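Local coordinates for ancylostoma secreted protein 1 (Necator americanus, PDB 3NT8) that is a secreted protein with two CAP domains, probably associated with the transition of infective hookworm larvae to parasitism, at residues S283-S296 and A373-Q386. Numbering follows the deposited sequence.
Sequences SAIRHGNKCVYQHS and AVVFCNDFTFGVCQ
Phe-382 packs its ring against Gly-288 and the loop 291-294. Its CG lies anti to the backbone N (chi1 -174°), which points the ring toward that loop. The CD2 edge of the ring meets Gly-288 O at 3.3 Å, near the ring plane. The CZ end of the ring points at the face of His-287 in an offset edge-to-face pair, with centroids 5.9 Å apart and planes at 68°. His-287 NE2 donates to Gln-294 O at 2.8 Å, which ties the loop to the helix and limits how the imidazole can turn. On another side of Phe-382, CE1 lies 3.7 Å from Tyr-293 CD1, at the edge of the tyrosine ring.

Gln-386 holds the other end of the contact. Its extended chain passes Ala-284 CB, and its OE1 accepts a hydrogen bond from Ser-283 OG at 2.6 Å, in the carbonyl plane on a lone pair. A water joins Gln-386 NE2 to Ser-283 O, and NE2 also hydrogen-bonds to Glu-306 OE2 of strand 305-311.

Cys-291, with positive phi just after the helix, forms a disulfide with Cys-377 (chi3 -88°). This bond pins the helix end to the hairpin. Between these anchors Gly-288 has no side chain. A CB there would run into Val-375 CG2, so its absence lets the backbone lie against the valine, with Gly-288 C 3.5 Å from Val-375 CG2.

The helix thus packs on one face of the hairpin 369-376/381-388, in the central sheet of the second CAP domain. Strand 305-311 flanks strand 381-388. Helices 235-253 and 318-330 pack on Val-374 and Cys-385, whose side chains point away from helix 278-288, giving the alpha-beta-alpha sandwich of the CAP fold.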
ATOM      1  N   SER A 283     -10.421   3.495 -21.528  1.00 16.87           N
ATOM      2  CA  SER A 283      -9.307   4.278 -22.035  1.00 15.84           C
ATOM      3  C   SER A 283      -8.053   4.058 -21.163  1.00 16.05           C
ATOM      4  O   SER A 283      -6.892   4.062 -21.631  1.00 14.88           O
ATOM      5  CB  SER A 283      -9.725   5.765 -22.106  1.00 14.09           C
ATOM      6  OG  SER A 283      -8.650   6.555 -22.487  1.00 15.63           O
ATOM      7  N   ALA A 284      -8.247   3.933 -19.859  1.00 15.69           N
ATOM      8  CA  ALA A 284      -7.064   3.615 -19.059  1.00 15.25           C
ATOM      9  C   ALA A 284      -6.531   2.210 -19.315  1.00 16.29           C
ATOM     10  O   ALA A 284      -5.316   2.013 -19.218  1.00 16.60           O
ATOM     11  CB  ALA A 284      -7.288   3.799 -17.677  1.00 14.26           C
ATOM     12  N   ILE A 285      -7.422   1.261 -19.608  1.00 15.62           N
ATOM     13  CA  ILE A 285      -7.063  -0.119 -19.932  1.00 17.05           C
ATOM     14  C   ILE A 285      -6.220  -0.215 -21.208  1.00 17.52           C
ATOM     15  O   ILE A 285      -5.247  -0.941 -21.219  1.00 18.59           O
ATOM     16  CB  ILE A 285      -8.294  -1.026 -20.052  1.00 16.81           C
ATOM     17  CG1 ILE A 285      -8.935  -1.201 -18.671  1.00 16.85           C
ATOM     18  CG2 ILE A 285      -7.917  -2.399 -20.674  1.00 17.26           C
ATOM     19  CD1 ILE A 285     -10.162  -2.043 -18.670  1.00 19.47           C
ATOM     20  N   ARG A 286      -6.561   0.577 -22.234  1.00 17.26           N
ATOM     21  CA  ARG A 286      -5.826   0.598 -23.484  1.00 17.44           C
ATOM     22  C   ARG A 286      -4.385   0.985 -23.341  1.00 17.94           C
ATOM     23  O   ARG A 286      -3.515   0.394 -23.976  1.00 18.45           O
ATOM     24  CB  ARG A 286      -6.506   1.582 -24.437  1.00 17.86           C
ATOM     25  CG  ARG A 286      -7.632   0.904 -25.217  1.00 17.85           C
ATOM     26  CD  ARG A 286      -8.009   1.738 -26.451  1.00 19.66           C
ATOM     27  NE  ARG A 286      -8.609   2.983 -26.028  1.00 22.52           N
ATOM     28  CZ  ARG A 286      -9.888   3.136 -25.719  1.00 23.03           C
ATOM     29  NH1 ARG A 286     -10.712   2.098 -25.812  1.00 24.64           N
ATOM     30  NH2 ARG A 286     -10.328   4.348 -25.366  1.00 23.08           N
ATOM     31  N   HIS A 287      -4.155   2.018 -22.535  1.00 17.91           N
ATOM     32  CA  HIS A 287      -2.843   2.447 -22.237  1.00 19.35           C
ATOM     33  C   HIS A 287      -2.098   1.512 -21.266  1.00 20.17           C
ATOM     34  O   HIS A 287      -0.888   1.183 -21.456  1.00 21.55           O
ATOM     35  CB  HIS A 287      -2.927   3.830 -21.666  1.00 17.66           C
ATOM     36  CG  HIS A 287      -1.597   4.372 -21.288  1.00 19.14           C
ATOM     37  ND1 HIS A 287      -0.568   4.485 -22.189  1.00 16.99           N
ATOM     38  CD2 HIS A 287      -1.107   4.782 -20.094  1.00 18.08           C
ATOM     39  CE1 HIS A 287       0.493   4.964 -21.574  1.00 14.82           C
ATOM     40  NE2 HIS A 287       0.194   5.152 -20.303  1.00 17.51           N
ATOM     41  N   GLY A 288      -2.782   1.092 -20.217  1.00 19.74           N
ATOM     42  CA  GLY A 288      -2.225   0.060 -19.342  1.00 21.53           C
ATOM     43  C   GLY A 288      -1.674  -1.179 -20.064  1.00 22.54           C
ATOM     44  O   GLY A 288      -0.549  -1.628 -19.745  1.00 23.20           O
ATOM     45  N   ASN A 289      -2.450  -1.750 -20.996  1.00 23.84           N
ATOM     46  CA  ASN A 289      -2.074  -3.010 -21.720  1.00 25.45           C
ATOM     47  C   ASN A 289      -0.773  -2.906 -22.579  1.00 26.59           C
ATOM     48  O   ASN A 289      -0.140  -3.895 -22.921  1.00 27.78           O
ATOM     49  CB  ASN A 289      -3.261  -3.503 -22.558  1.00 25.57           C
ATOM     50  CG  ASN A 289      -4.418  -3.966 -21.699  1.00 25.96           C
ATOM     51  OD1 ASN A 289      -4.254  -4.113 -20.484  1.00 26.54           O
ATOM     52  ND2 ASN A 289      -5.597  -4.193 -22.305  1.00 21.33           N
ATOM     53  N   LYS A 290      -0.353  -1.685 -22.864  1.00 27.50           N
ATOM     54  CA  LYS A 290       0.887  -1.466 -23.616  1.00 27.85           C
ATOM     55  C   LYS A 290       2.148  -1.732 -22.815  1.00 28.11           C
ATOM     56  O   LYS A 290       3.197  -2.003 -23.408  1.00 28.98           O
ATOM     57  CB  LYS A 290       0.919  -0.048 -24.182  1.00 26.74           C
ATOM     58  CG  LYS A 290      -0.071   0.136 -25.312  1.00 25.46           C
ATOM     59  CD  LYS A 290       0.007   1.587 -25.791  1.00 24.45           C
ATOM     60  CE  LYS A 290      -1.131   1.886 -26.747  1.00 25.58           C
ATOM     61  NZ  LYS A 290      -1.136   3.309 -27.071  1.00 30.72           N
ATOM     62  N   CYS A 291       2.056  -1.626 -21.493  1.00 28.34           N
ATOM     63  CA  CYS A 291       3.134  -2.036 -20.589  1.00 29.23           C
ATOM     64  C   CYS A 291       4.397  -1.188 -20.695  1.00 28.93           C
ATOM     65  O   CYS A 291       5.504  -1.602 -20.295  1.00 29.16           O
ATOM     66  CB  CYS A 291       3.455  -3.518 -20.766  1.00 29.98           C
ATOM     67  SG  CYS A 291       2.280  -4.534 -19.951  1.00 28.42           S
ATOM     68  N   VAL A 292       4.221   0.011 -21.238  1.00 28.73           N
ATOM     69  CA  VAL A 292       5.274   0.996 -21.210  1.00 28.52           C
ATOM     70  C   VAL A 292       4.997   2.076 -20.097  1.00 29.07           C
ATOM     71  O   VAL A 292       4.046   2.878 -20.175  1.00 28.89           O
ATOM     72  CB  VAL A 292       5.460   1.710 -22.604  1.00 28.86           C
ATOM     73  CG1 VAL A 292       6.683   2.577 -22.558  1.00 25.92           C
ATOM     74  CG2 VAL A 292       5.505   0.682 -23.835  1.00 27.45           C
ATOM     75  N   TYR A 293       5.877   2.108 -19.103  1.00 29.08           N
ATOM     76  CA  TYR A 293       5.738   3.038 -17.992  1.00 27.50           C
ATOM     77  C   TYR A 293       5.963   4.503 -18.406  1.00 26.83           C
ATOM     78  O   TYR A 293       7.064   5.053 -18.286  1.00 27.87           O
ATOM     79  CB  TYR A 293       6.629   2.610 -16.824  1.00 27.04           C
ATOM     80  CG  TYR A 293       6.436   3.540 -15.666  1.00 26.26           C
ATOM     81  CD1 TYR A 293       5.224   3.533 -14.970  1.00 23.66           C
ATOM     82  CD2 TYR A 293       7.437   4.440 -15.288  1.00 23.90           C
ATOM     83  CE1 TYR A 293       4.993   4.390 -13.925  1.00 23.96           C
ATOM     84  CE2 TYR A 293       7.229   5.291 -14.227  1.00 27.99           C
ATOM     85  CZ  TYR A 293       5.981   5.258 -13.554  1.00 24.02           C
ATOM     86  OH  TYR A 293       5.740   6.077 -12.524  1.00 27.82           O
ATOM     87  N   GLN A 294       4.912   5.137 -18.916  1.00 25.70           N
ATOM     88  CA  GLN A 294       5.016   6.533 -19.301  1.00 25.77           C
ATOM     89  C   GLN A 294       3.595   7.040 -19.464  1.00 24.97           C
ATOM     90  O   GLN A 294       2.639   6.258 -19.407  1.00 24.76           O
ATOM     91  CB  GLN A 294       5.850   6.712 -20.612  1.00 25.69           C
ATOM     92  CG  GLN A 294       5.435   5.787 -21.763  1.00 26.34           C
ATOM     93  CD  GLN A 294       6.032   6.127 -23.133  1.00 32.72           C
ATOM     94  OE1 GLN A 294       7.139   6.666 -23.246  1.00 35.60           O
ATOM     95  NE2 GLN A 294       5.302   5.777 -24.182  1.00 33.79           N
ATOM     96  N   HIS A 295       3.437   8.340 -19.658  1.00 25.33           N
ATOM     97  CA  HIS A 295       2.106   8.856 -20.003  1.00 26.45           C
ATOM     98  C   HIS A 295       1.674   8.440 -21.373  1.00 26.55           C
ATOM     99  O   HIS A 295       2.510   8.383 -22.285  1.00 28.75           O
ATOM    100  CB  HIS A 295       2.083  10.348 -19.913  1.00 26.81           C
ATOM    101  CG  HIS A 295       1.851  10.816 -18.521  1.00 28.51           C
ATOM    102  ND1 HIS A 295       0.628  10.667 -17.893  1.00 27.61           N
ATOM    103  CD2 HIS A 295       2.684  11.382 -17.618  1.00 27.37           C
ATOM    104  CE1 HIS A 295       0.715  11.151 -16.672  1.00 24.91           C
ATOM    105  NE2 HIS A 295       1.952  11.582 -16.476  1.00 27.52           N
ATOM    106  N   SER A 296       0.392   8.140 -21.528  1.00 25.01           N
ATOM    107  CA  SER A 296      -0.210   8.136 -22.836  1.00 23.66           C
ATOM    108  C   SER A 296      -0.231   9.549 -23.440  1.00 23.56           C
ATOM    109  O   SER A 296      -0.228  10.582 -22.736  1.00 22.07           O
ATOM    110  CB  SER A 296      -1.632   7.619 -22.770  1.00 24.42           C
ATOM    111  OG  SER A 296      -2.426   8.430 -21.897  1.00 23.82           O
ATOM    112  N   ALA A 373      -6.882   1.353 -14.289  1.00 20.73           N
ATOM    113  CA  ALA A 373      -6.476   0.004 -14.657  1.00 21.54           C
ATOM    114  C   ALA A 373      -5.279  -0.458 -13.857  1.00 21.68           C
ATOM    115  O   ALA A 373      -4.449   0.323 -13.508  1.00 22.09           O
ATOM    116  CB  ALA A 373      -6.189  -0.091 -16.158  1.00 21.91           C
ATOM    117  N   VAL A 374      -5.204  -1.750 -13.548  1.00 22.20           N
ATOM    118  CA  VAL A 374      -4.006  -2.329 -12.959  1.00 21.61           C
ATOM    119  C   VAL A 374      -3.653  -3.534 -13.845  1.00 22.29           C
ATOM    120  O   VAL A 374      -4.444  -4.499 -13.973  1.00 21.19           O
ATOM    121  CB  VAL A 374      -4.203  -2.811 -11.471  1.00 21.99           C
ATOM    122  CG1 VAL A 374      -2.905  -3.346 -10.892  1.00 21.91           C
ATOM    123  CG2 VAL A 374      -4.646  -1.703 -10.539  1.00 25.12           C
ATOM    124  N   VAL A 375      -2.467  -3.477 -14.452  1.00 23.10           N
ATOM    125  CA  VAL A 375      -2.081  -4.439 -15.513  1.00 24.04           C
ATOM    126  C   VAL A 375      -0.835  -5.162 -15.017  1.00 24.85           C
ATOM    127  O   VAL A 375       0.121  -4.507 -14.516  1.00 23.44           O
ATOM    128  CB  VAL A 375      -1.786  -3.749 -16.897  1.00 23.17           C
ATOM    129  CG1 VAL A 375      -1.575  -4.810 -18.014  1.00 28.52           C
ATOM    130  CG2 VAL A 375      -2.933  -2.877 -17.328  1.00 24.01           C
ATOM    131  N   PHE A 376      -0.834  -6.495 -15.115  1.00 25.38           N
ATOM    132  CA  PHE A 376       0.384  -7.245 -14.736  1.00 26.24           C
ATOM    133  C   PHE A 376       1.314  -7.298 -15.934  1.00 27.64           C
ATOM    134  O   PHE A 376       1.056  -8.008 -16.907  1.00 28.70           O
ATOM    135  CB  PHE A 376       0.084  -8.639 -14.227  1.00 25.61           C
ATOM    136  CG  PHE A 376      -0.795  -8.691 -12.970  1.00 25.94           C
ATOM    137  CD1 PHE A 376      -0.714  -7.714 -11.986  1.00 27.97           C
ATOM    138  CD2 PHE A 376      -1.638  -9.760 -12.756  1.00 26.07           C
ATOM    139  CE1 PHE A 376      -1.505  -7.783 -10.834  1.00 24.28           C
ATOM    140  CE2 PHE A 376      -2.435  -9.835 -11.607  1.00 30.01           C
ATOM    141  CZ  PHE A 376      -2.352  -8.810 -10.640  1.00 26.94           C
ATOM    142  N   CYS A 377       2.386  -6.519 -15.883  1.00 29.50           N
ATOM    143  CA  CYS A 377       3.345  -6.512 -16.951  1.00 31.85           C
ATOM    144  C   CYS A 377       4.494  -7.432 -16.518  1.00 34.20           C
ATOM    145  O   CYS A 377       4.609  -7.774 -15.332  1.00 34.28           O
ATOM    146  CB  CYS A 377       3.791  -5.085 -17.240  1.00 30.86           C
ATOM    147  SG  CYS A 377       2.450  -3.995 -17.919  1.00 32.74           S
ATOM    148  N   ASN A 378       5.325  -7.863 -17.466  1.00 36.78           N
ATOM    149  CA  ASN A 378       6.357  -8.852 -17.128  1.00 39.42           C
ATOM    150  C   ASN A 378       7.538  -8.271 -16.311  1.00 39.76           C
ATOM    151  O   ASN A 378       8.448  -8.989 -15.837  1.00 41.55           O
ATOM    152  CB  ASN A 378       6.808  -9.636 -18.376  1.00 40.48           C
ATOM    153  CG  ASN A 378       7.195  -8.738 -19.560  1.00 42.56           C
ATOM    154  OD1 ASN A 378       7.796  -7.660 -19.403  1.00 44.05           O
ATOM    155  ND2 ASN A 378       6.877  -9.208 -20.761  1.00 43.01           N
ATOM    156  N   ASP A 379       7.468  -6.977 -16.096  1.00 39.05           N
ATOM    157  CA  ASP A 379       8.565  -6.213 -15.567  1.00 38.72           C
ATOM    158  C   ASP A 379       8.165  -5.418 -14.277  1.00 36.97           C
ATOM    159  O   ASP A 379       9.032  -4.912 -13.522  1.00 37.32           O
ATOM    160  CB  ASP A 379       9.002  -5.264 -16.684  1.00 39.89           C
ATOM    161  CG  ASP A 379      10.369  -4.704 -16.466  1.00 43.68           C
ATOM    162  OD1 ASP A 379      11.287  -5.210 -17.163  1.00 45.93           O
ATOM    163  OD2 ASP A 379      10.511  -3.778 -15.610  1.00 46.07           O
ATOM    164  N   PHE A 380       6.860  -5.305 -14.038  1.00 34.28           N
ATOM    165  CA  PHE A 380       6.334  -4.482 -12.951  1.00 31.59           C
ATOM    166  C   PHE A 380       4.850  -4.616 -13.007  1.00 29.75           C
ATOM    167  O   PHE A 380       4.319  -5.021 -14.049  1.00 29.03           O
ATOM    168  CB  PHE A 380       6.735  -3.009 -13.051  1.00 31.67           C
ATOM    169  CG  PHE A 380       6.602  -2.404 -14.438  1.00 32.10           C
ATOM    170  CD1 PHE A 380       5.382  -1.948 -14.912  1.00 34.89           C
ATOM    171  CD2 PHE A 380       7.729  -2.219 -15.240  1.00 36.07           C
ATOM    172  CE1 PHE A 380       5.269  -1.368 -16.200  1.00 37.20           C
ATOM    173  CE2 PHE A 380       7.637  -1.641 -16.550  1.00 37.84           C
ATOM    174  CZ  PHE A 380       6.395  -1.226 -17.024  1.00 38.81           C
ATOM    175  N   THR A 381       4.185  -4.352 -11.875  1.00 28.13           N
ATOM    176  CA  THR A 381       2.720  -4.179 -11.861  1.00 26.51           C
ATOM    177  C   THR A 381       2.457  -2.691 -12.203  1.00 25.14           C
ATOM    178  O   THR A 381       2.971  -1.815 -11.559  1.00 25.25           O
ATOM    179  CB  THR A 381       2.129  -4.558 -10.514  1.00 27.26           C
ATOM    180  OG1 THR A 381       2.594  -5.867 -10.136  1.00 28.88           O
ATOM    181  CG2 THR A 381       0.630  -4.545 -10.537  1.00 24.05           C
ATOM    182  N   PHE A 382       1.630  -2.432 -13.209  1.00 24.39           N
ATOM    183  CA  PHE A 382       1.414  -1.100 -13.793  1.00 22.58           C
ATOM    184  C   PHE A 382       0.017  -0.598 -13.442  1.00 21.55           C
ATOM    185  O   PHE A 382      -0.956  -1.305 -13.644  1.00 21.16           O
ATOM    186  CB  PHE A 382       1.581  -1.250 -15.330  1.00 23.02           C
ATOM    187  CG  PHE A 382       1.543   0.064 -16.112  1.00 24.27           C
ATOM    188  CD1 PHE A 382       1.925   1.238 -15.518  1.00 24.46           C
ATOM    189  CD2 PHE A 382       1.151   0.094 -17.462  1.00 21.96           C
ATOM    190  CE1 PHE A 382       1.918   2.437 -16.234  1.00 22.54           C
ATOM    191  CE2 PHE A 382       1.145   1.270 -18.160  1.00 21.25           C
ATOM    192  CZ  PHE A 382       1.548   2.452 -17.533  1.00 19.16           C
ATOM    193  N   GLY A 383      -0.078   0.606 -12.865  1.00 20.64           N
ATOM    194  CA  GLY A 383      -1.354   1.177 -12.430  1.00 18.67           C
ATOM    195  C   GLY A 383      -1.587   2.518 -13.144  1.00 17.54           C
ATOM    196  O   GLY A 383      -0.706   3.375 -13.147  1.00 17.31           O
ATOM    197  N   VAL A 384      -2.719   2.649 -13.824  1.00 16.30           N
ATOM    198  CA  VAL A 384      -3.072   3.870 -14.599  1.00 15.14           C
ATOM    199  C   VAL A 384      -4.451   4.347 -14.138  1.00 17.03           C
ATOM    200  O   VAL A 384      -5.417   3.558 -14.103  1.00 18.55           O
ATOM    201  CB  VAL A 384      -3.107   3.636 -16.156  1.00 14.48           C
ATOM    202  CG1 VAL A 384      -3.535   4.982 -16.947  1.00 10.50           C
ATOM    203  CG2 VAL A 384      -1.777   3.072 -16.713  1.00  9.99           C
ATOM    204  N   CYS A 385      -4.573   5.609 -13.742  1.00 17.37           N
ATOM    205  CA  CYS A 385      -5.907   6.189 -13.600  1.00 17.50           C
ATOM    206  C   CYS A 385      -6.094   7.413 -14.514  1.00 16.60           C
ATOM    207  O   CYS A 385      -5.210   8.257 -14.654  1.00 16.74           O
ATOM    208  CB  CYS A 385      -6.149   6.671 -12.171  1.00 19.01           C
ATOM    209  SG  CYS A 385      -6.406   5.359 -10.961  1.00 20.10           S
ATOM    210  N   GLN A 386      -7.298   7.558 -15.034  1.00 14.76           N
ATOM    211  CA  GLN A 386      -7.610   8.663 -15.961  1.00 14.99           C
ATOM    212  C   GLN A 386      -8.802   9.427 -15.429  1.00 14.30           C
ATOM    213  O   GLN A 386      -9.625   8.899 -14.715  1.00 14.19           O
ATOM    214  CB  GLN A 386      -7.858   8.167 -17.405  1.00 15.27           C
ATOM    215  CG  GLN A 386      -6.576   7.740 -18.151  1.00 16.27           C
ATOM    216  CD  GLN A 386      -6.834   7.345 -19.606  1.00 16.96           C
ATOM    217  OE1 GLN A 386      -7.945   7.486 -20.134  1.00 13.48           O
ATOM    218  NE2 GLN A 386      -5.783   6.865 -20.265  1.00 18.95           N
TER
HETATM  219  O   HOH W   1      -5.160   5.863 -22.991  1.00 27.39           O